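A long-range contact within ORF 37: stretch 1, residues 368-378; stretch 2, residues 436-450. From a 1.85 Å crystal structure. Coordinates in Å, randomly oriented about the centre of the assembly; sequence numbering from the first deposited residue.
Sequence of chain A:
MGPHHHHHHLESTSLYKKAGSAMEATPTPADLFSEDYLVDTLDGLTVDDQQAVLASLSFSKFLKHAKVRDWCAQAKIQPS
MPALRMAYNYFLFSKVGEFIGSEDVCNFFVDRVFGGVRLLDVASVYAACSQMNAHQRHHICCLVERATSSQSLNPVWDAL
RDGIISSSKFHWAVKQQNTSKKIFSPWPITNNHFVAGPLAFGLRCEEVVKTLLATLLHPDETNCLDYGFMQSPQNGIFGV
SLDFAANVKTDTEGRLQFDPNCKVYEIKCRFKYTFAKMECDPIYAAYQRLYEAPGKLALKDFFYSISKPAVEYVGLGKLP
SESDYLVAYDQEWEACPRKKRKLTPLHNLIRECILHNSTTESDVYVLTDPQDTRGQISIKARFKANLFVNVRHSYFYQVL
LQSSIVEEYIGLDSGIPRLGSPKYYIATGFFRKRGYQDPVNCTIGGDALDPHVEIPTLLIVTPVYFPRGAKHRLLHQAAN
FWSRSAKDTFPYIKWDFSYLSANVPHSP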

# COMPACT_ATOMS: atom_id res chain seq x y z
N THR A 368 -10.65 -25.19 -6.50
CA THR A 368 -10.92 -26.17 -7.53
C THR A 368 -10.04 -25.96 -8.77
O THR A 368 -9.71 -24.83 -9.15
N ASP A 369 -9.68 -27.07 -9.38
CA ASP A 369 -8.84 -27.09 -10.56
C ASP A 369 -9.74 -26.95 -11.80
O ASP A 369 -10.59 -27.80 -12.03
N PRO A 370 -9.54 -25.87 -12.61
CA PRO A 370 -10.39 -25.70 -13.80
C PRO A 370 -10.20 -26.77 -14.90
O PRO A 370 -10.95 -26.78 -15.89
N GLN A 371 -9.23 -27.67 -14.75
CA GLN A 371 -9.12 -28.77 -15.72
C GLN A 371 -10.21 -29.81 -15.47
O GLN A 371 -10.59 -30.57 -16.38
N ASP A 372 -10.72 -29.83 -14.24
CA ASP A 372 -11.83 -30.69 -13.87
C ASP A 372 -13.16 -30.04 -14.30
O ASP A 372 -14.01 -30.68 -14.92
N THR A 373 -13.31 -28.75 -13.99
CA THR A 373 -14.59 -28.04 -14.14
C THR A 373 -14.75 -27.35 -15.50
O THR A 373 -15.78 -26.70 -15.76
N ARG A 374 -13.73 -27.49 -16.36
CA ARG A 374 -13.62 -26.78 -17.65
C ARG A 374 -13.77 -25.25 -17.56
O ARG A 374 -14.18 -24.60 -18.54
N GLY A 375 -13.45 -24.66 -16.41
CA GLY A 375 -13.50 -23.21 -16.29
C GLY A 375 -13.64 -22.63 -14.90
O GLY A 375 -12.88 -21.73 -14.54
N GLN A 376 -14.60 -23.11 -14.13
CA GLN A 376 -14.91 -22.48 -12.84
C GLN A 376 -13.90 -22.78 -11.73
O GLN A 376 -13.58 -23.95 -11.45
N ILE A 377 -13.43 -21.70 -11.11
CA ILE A 377 -12.54 -21.78 -9.96
C ILE A 377 -13.29 -21.27 -8.74
O ILE A 377 -13.60 -20.08 -8.64
N SER A 378 -13.56 -22.18 -7.81
CA SER A 378 -14.24 -21.86 -6.56
C SER A 378 -13.49 -22.54 -5.41
O SER A 378 -12.48 -23.21 -5.64
N TYR A 436 -1.77 -27.64 -21.93
CA TYR A 436 -2.44 -27.90 -23.19
C TYR A 436 -3.89 -28.35 -23.04
O TYR A 436 -4.70 -28.05 -23.89
N GLN A 437 -4.19 -29.01 -21.93
CA GLN A 437 -5.52 -29.57 -21.69
C GLN A 437 -6.44 -28.67 -20.82
O GLN A 437 -7.58 -29.04 -20.55
N ASP A 438 -5.93 -27.52 -20.38
CA ASP A 438 -6.72 -26.56 -19.61
C ASP A 438 -7.71 -25.84 -20.53
O ASP A 438 -7.41 -25.60 -21.69
N PRO A 439 -8.91 -25.50 -20.01
CA PRO A 439 -9.86 -24.70 -20.82
C PRO A 439 -9.30 -23.34 -21.20
O PRO A 439 -8.53 -22.74 -20.45
N VAL A 440 -9.69 -22.86 -22.39
CA VAL A 440 -9.36 -21.49 -22.82
C VAL A 440 -9.89 -20.46 -21.81
O VAL A 440 -9.17 -19.55 -21.40
N ASN A 441 -11.14 -20.66 -21.39
CA ASN A 441 -11.89 -19.69 -20.59
C ASN A 441 -12.08 -20.19 -19.16
O ASN A 441 -12.85 -21.12 -18.94
N CYS A 442 -11.37 -19.60 -18.21
CA CYS A 442 -11.59 -19.91 -16.79
C CYS A 442 -12.35 -18.76 -16.13
O CYS A 442 -12.31 -17.63 -16.61
N THR A 443 -13.07 -19.05 -15.05
CA THR A 443 -13.85 -18.01 -14.37
C THR A 443 -13.86 -18.16 -12.86
O THR A 443 -13.84 -19.28 -12.34
N ILE A 444 -13.89 -17.02 -12.18
CA ILE A 444 -14.18 -16.94 -10.74
C ILE A 444 -15.51 -16.17 -10.61
O ILE A 444 -15.56 -14.98 -10.88
N GLY A 445 -16.57 -16.86 -10.22
CA GLY A 445 -17.92 -16.29 -10.30
C GLY A 445 -18.30 -15.95 -11.74
O GLY A 445 -18.20 -16.78 -12.63
N GLY A 446 -18.72 -14.71 -11.96
CA GLY A 446 -19.04 -14.25 -13.31
C GLY A 446 -17.77 -13.96 -14.09
O GLY A 446 -17.68 -14.25 -15.29
N ASP A 447 -16.77 -13.44 -13.36
CA ASP A 447 -15.54 -12.87 -13.91
C ASP A 447 -14.67 -13.87 -14.66
O ASP A 447 -14.28 -14.90 -14.11
N ALA A 448 -14.36 -13.55 -15.90
CA ALA A 448 -13.43 -14.34 -16.70
C ALA A 448 -11.99 -13.99 -16.33
O ALA A 448 -11.70 -12.84 -15.99
N LEU A 449 -11.10 -14.98 -16.38
CA LEU A 449 -9.66 -14.76 -16.17
C LEU A 449 -9.04 -14.40 -17.49
O LEU A 449 -9.36 -15.03 -18.50
N ASP A 450 -8.12 -13.44 -17.52
CA ASP A 450 -7.39 -13.20 -18.76
C ASP A 450 -6.69 -14.50 -19.17
O ASP A 450 -6.07 -15.15 -18.32

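The two stretches of ORF 37 meet in a mixed contact, in which a short backbone bridge lies beside apolar packing around Ile377 and between Pro370, Pro439 and Cys442, while an arginine clamp and three bridging waters supply further polar links; 626 Å² is buried in all.

The bridge fixes the register. Thr443 N donates to Gly375 O at 2.7 Å (N-H...O angle 163°), and Ile377 N donates to Thr443 O, also at 2.7 Å (166°), so Gln376 lies bridged to Thr443 with its CA-to-CB bond pointing away. Gly375 suits this close approach: its CA lies 3.4 Å from Asn441 O, an ideal CB would come within 3.0 Å of that same oxygen, and its backbone angles (158°/-51°) by themselves call for glycine.

Ile377, chi1 m and chi2 t, loses 77 Å² to the other stretch. Its CA-to-CB bond runs sideways, yet its CD1 reaches Leu449 CD2 at 3.8 Å and Cys442 CB at 4.2 Å, and its CB lies 4.3 Å from Ile444 CG1. Leu449 (chi1 m, chi2 p) points toward stretch 1, whereas Cys442 and Ile444, both with chi1 m, leave their backbone sideways. Cys442 also serves a second apolar contact, its SG lying 3.6 Å from Pro370 CB. Pro370 and Pro439 both point toward the opposing stretch, and Pro370 CB is 4.2 Å from Pro439 CG.

Arg374 leaves the helical region with positive phi, and its side chain, with chi1 to chi3 all m, starts sideways but ends nearer stretch 2. Two donors converge on one carbonyl: Arg374 NH2 to Gln437 O at 2.8 Å (152°) and Arg374 NH1 to Gln437 O at 3.0 Å (140°). That oxygen sits at the guanidinium edge, near its plane, while Pro439 CD covers one face, 3.7 Å from Arg374 NH2. Water 2 accepts a weak bond from Arg374 NH1 (2.9 Å) and donates to Asp438 O (3.2 Å), extending the clamp by one residue.

Gln371, t at chi1 and chi2, sets NE2 3.5 Å from Gln437 CB. Its OE1 lies 3.4 Å from Asp438 OD1, but both atoms are acceptors and no hydrogen bond results. Water 1 links these side chains instead, donating to Asp438 OD2 (2.9 Å) and, weakly, to Gln371 OE1 (3.3 Å). Water 3 accepts from Gly445 N and donates to Ile377 O, each at 2.7 Å, carrying the backbone connection beyond the bridge.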

# COMPACT_ATOMS: atom_id res chain seq x y z
CB THR A 368 -12.42 -26.23 -7.97
OG1 THR A 368 -12.85 -24.93 -8.42
CG2 THR A 368 -13.30 -26.72 -6.82
CB ASP A 369 -8.05 -28.40 -10.56
CG ASP A 369 -7.03 -28.47 -11.65
OD1 ASP A 369 -7.18 -27.81 -12.71
OD2 ASP A 369 -6.05 -29.20 -11.45
CB PRO A 370 -10.02 -24.30 -14.31
CG PRO A 370 -8.61 -24.06 -13.79
CD PRO A 370 -8.55 -24.79 -12.47
CB GLN A 371 -7.73 -29.40 -15.71
CG GLN A 371 -7.44 -30.23 -16.96
CD GLN A 371 -6.00 -30.66 -17.05
OE1 GLN A 371 -5.11 -29.99 -16.53
NE2 GLN A 371 -5.76 -31.78 -17.71
CB ASP A 372 -11.83 -30.93 -12.35
CG ASP A 372 -10.60 -31.73 -11.87
OD1 ASP A 372 -9.86 -32.32 -12.70
OD2 ASP A 372 -10.38 -31.78 -10.63
CB THR A 373 -14.75 -26.96 -13.04
OG1 THR A 373 -13.69 -26.01 -13.16
CG2 THR A 373 -14.69 -27.58 -11.65
CB ARG A 374 -14.58 -27.35 -18.71
CG ARG A 374 -14.42 -28.85 -19.01
CD ARG A 374 -12.97 -29.34 -19.07
NE ARG A 374 -12.26 -28.90 -20.27
CZ ARG A 374 -10.93 -28.91 -20.41
NH1 ARG A 374 -10.39 -28.50 -21.56
NH2 ARG A 374 -10.14 -29.34 -19.42
CB GLN A 376 -16.33 -22.80 -12.36
CG GLN A 376 -16.83 -21.84 -11.27
CD GLN A 376 -18.34 -21.86 -11.11
OE1 GLN A 376 -19.00 -20.83 -11.29
NE2 GLN A 376 -18.89 -23.03 -10.79
CB ILE A 377 -11.23 -20.96 -10.16
CG1 ILE A 377 -10.44 -21.50 -11.37
CG2 ILE A 377 -10.40 -20.96 -8.86
CD1 ILE A 377 -9.41 -20.51 -11.97
CB SER A 378 -15.71 -22.32 -6.63
OG SER A 378 -15.79 -23.69 -6.95
CB TYR A 436 -1.63 -28.89 -24.03
CG TYR A 436 -0.36 -28.27 -24.56
CD1 TYR A 436 -0.32 -27.70 -25.84
CD2 TYR A 436 0.80 -28.21 -23.77
CE1 TYR A 436 0.85 -27.11 -26.32
CE2 TYR A 436 1.97 -27.63 -24.24
CZ TYR A 436 1.97 -27.08 -25.53
OH TYR A 436 3.12 -26.50 -26.01
CB GLN A 437 -5.39 -30.96 -21.07
CG GLN A 437 -4.67 -31.97 -21.97
CD GLN A 437 -4.65 -33.35 -21.38
OE1 GLN A 437 -5.71 -33.87 -21.00
NE2 GLN A 437 -3.47 -33.97 -21.34
CB ASP A 438 -5.82 -25.52 -18.93
CG ASP A 438 -5.20 -26.05 -17.62
OD1 ASP A 438 -5.92 -26.71 -16.84
OD2 ASP A 438 -3.98 -25.82 -17.39
CB PRO A 439 -11.05 -24.49 -19.87
CG PRO A 439 -10.48 -24.70 -18.49
CD PRO A 439 -9.46 -25.81 -18.68
CB VAL A 440 -9.96 -21.18 -24.22
CG1 VAL A 440 -9.36 -19.90 -24.78
CG2 VAL A 440 -9.73 -22.32 -25.17
CB ASN A 441 -13.27 -19.45 -21.21
CG ASN A 441 -13.21 -18.80 -22.59
OD1 ASN A 441 -12.45 -17.85 -22.81
ND2 ASN A 441 -14.02 -19.30 -23.52
CB CYS A 442 -10.25 -20.16 -16.08
SG CYS A 442 -9.39 -21.64 -16.64
CB THR A 443 -15.33 -17.97 -14.85
OG1 THR A 443 -15.93 -19.27 -14.71
CG2 THR A 443 -15.44 -17.50 -16.31
CB ILE A 444 -13.06 -16.18 -9.93
CG1 ILE A 444 -11.67 -16.71 -10.27
CG2 ILE A 444 -13.33 -16.26 -8.42
CD1 ILE A 444 -10.53 -15.70 -9.98
CB ASP A 447 -14.70 -12.25 -12.77
CG ASP A 447 -15.49 -11.26 -11.91
OD1 ASP A 447 -16.63 -11.57 -11.50
OD2 ASP A 447 -14.94 -10.17 -11.64
CB ALA A 448 -13.67 -14.08 -18.18
CB LEU A 449 -8.98 -16.03 -15.67
CG LEU A 449 -8.93 -16.44 -14.21
CD1 LEU A 449 -10.31 -16.75 -13.69
CD2 LEU A 449 -8.04 -17.66 -14.10
CB ASP A 450 -6.37 -12.07 -18.66
CG ASP A 450 -5.81 -11.71 -20.04
OD1 ASP A 450 -6.57 -11.19 -20.89
OD2 ASP A 450 -4.62 -11.97 -20.30
O HOH W 1 -2.38 -28.22 -17.18
O HOH W 2 -8.28 -28.10 -23.54
O HOH W 3 -16.14 -19.24 -9.01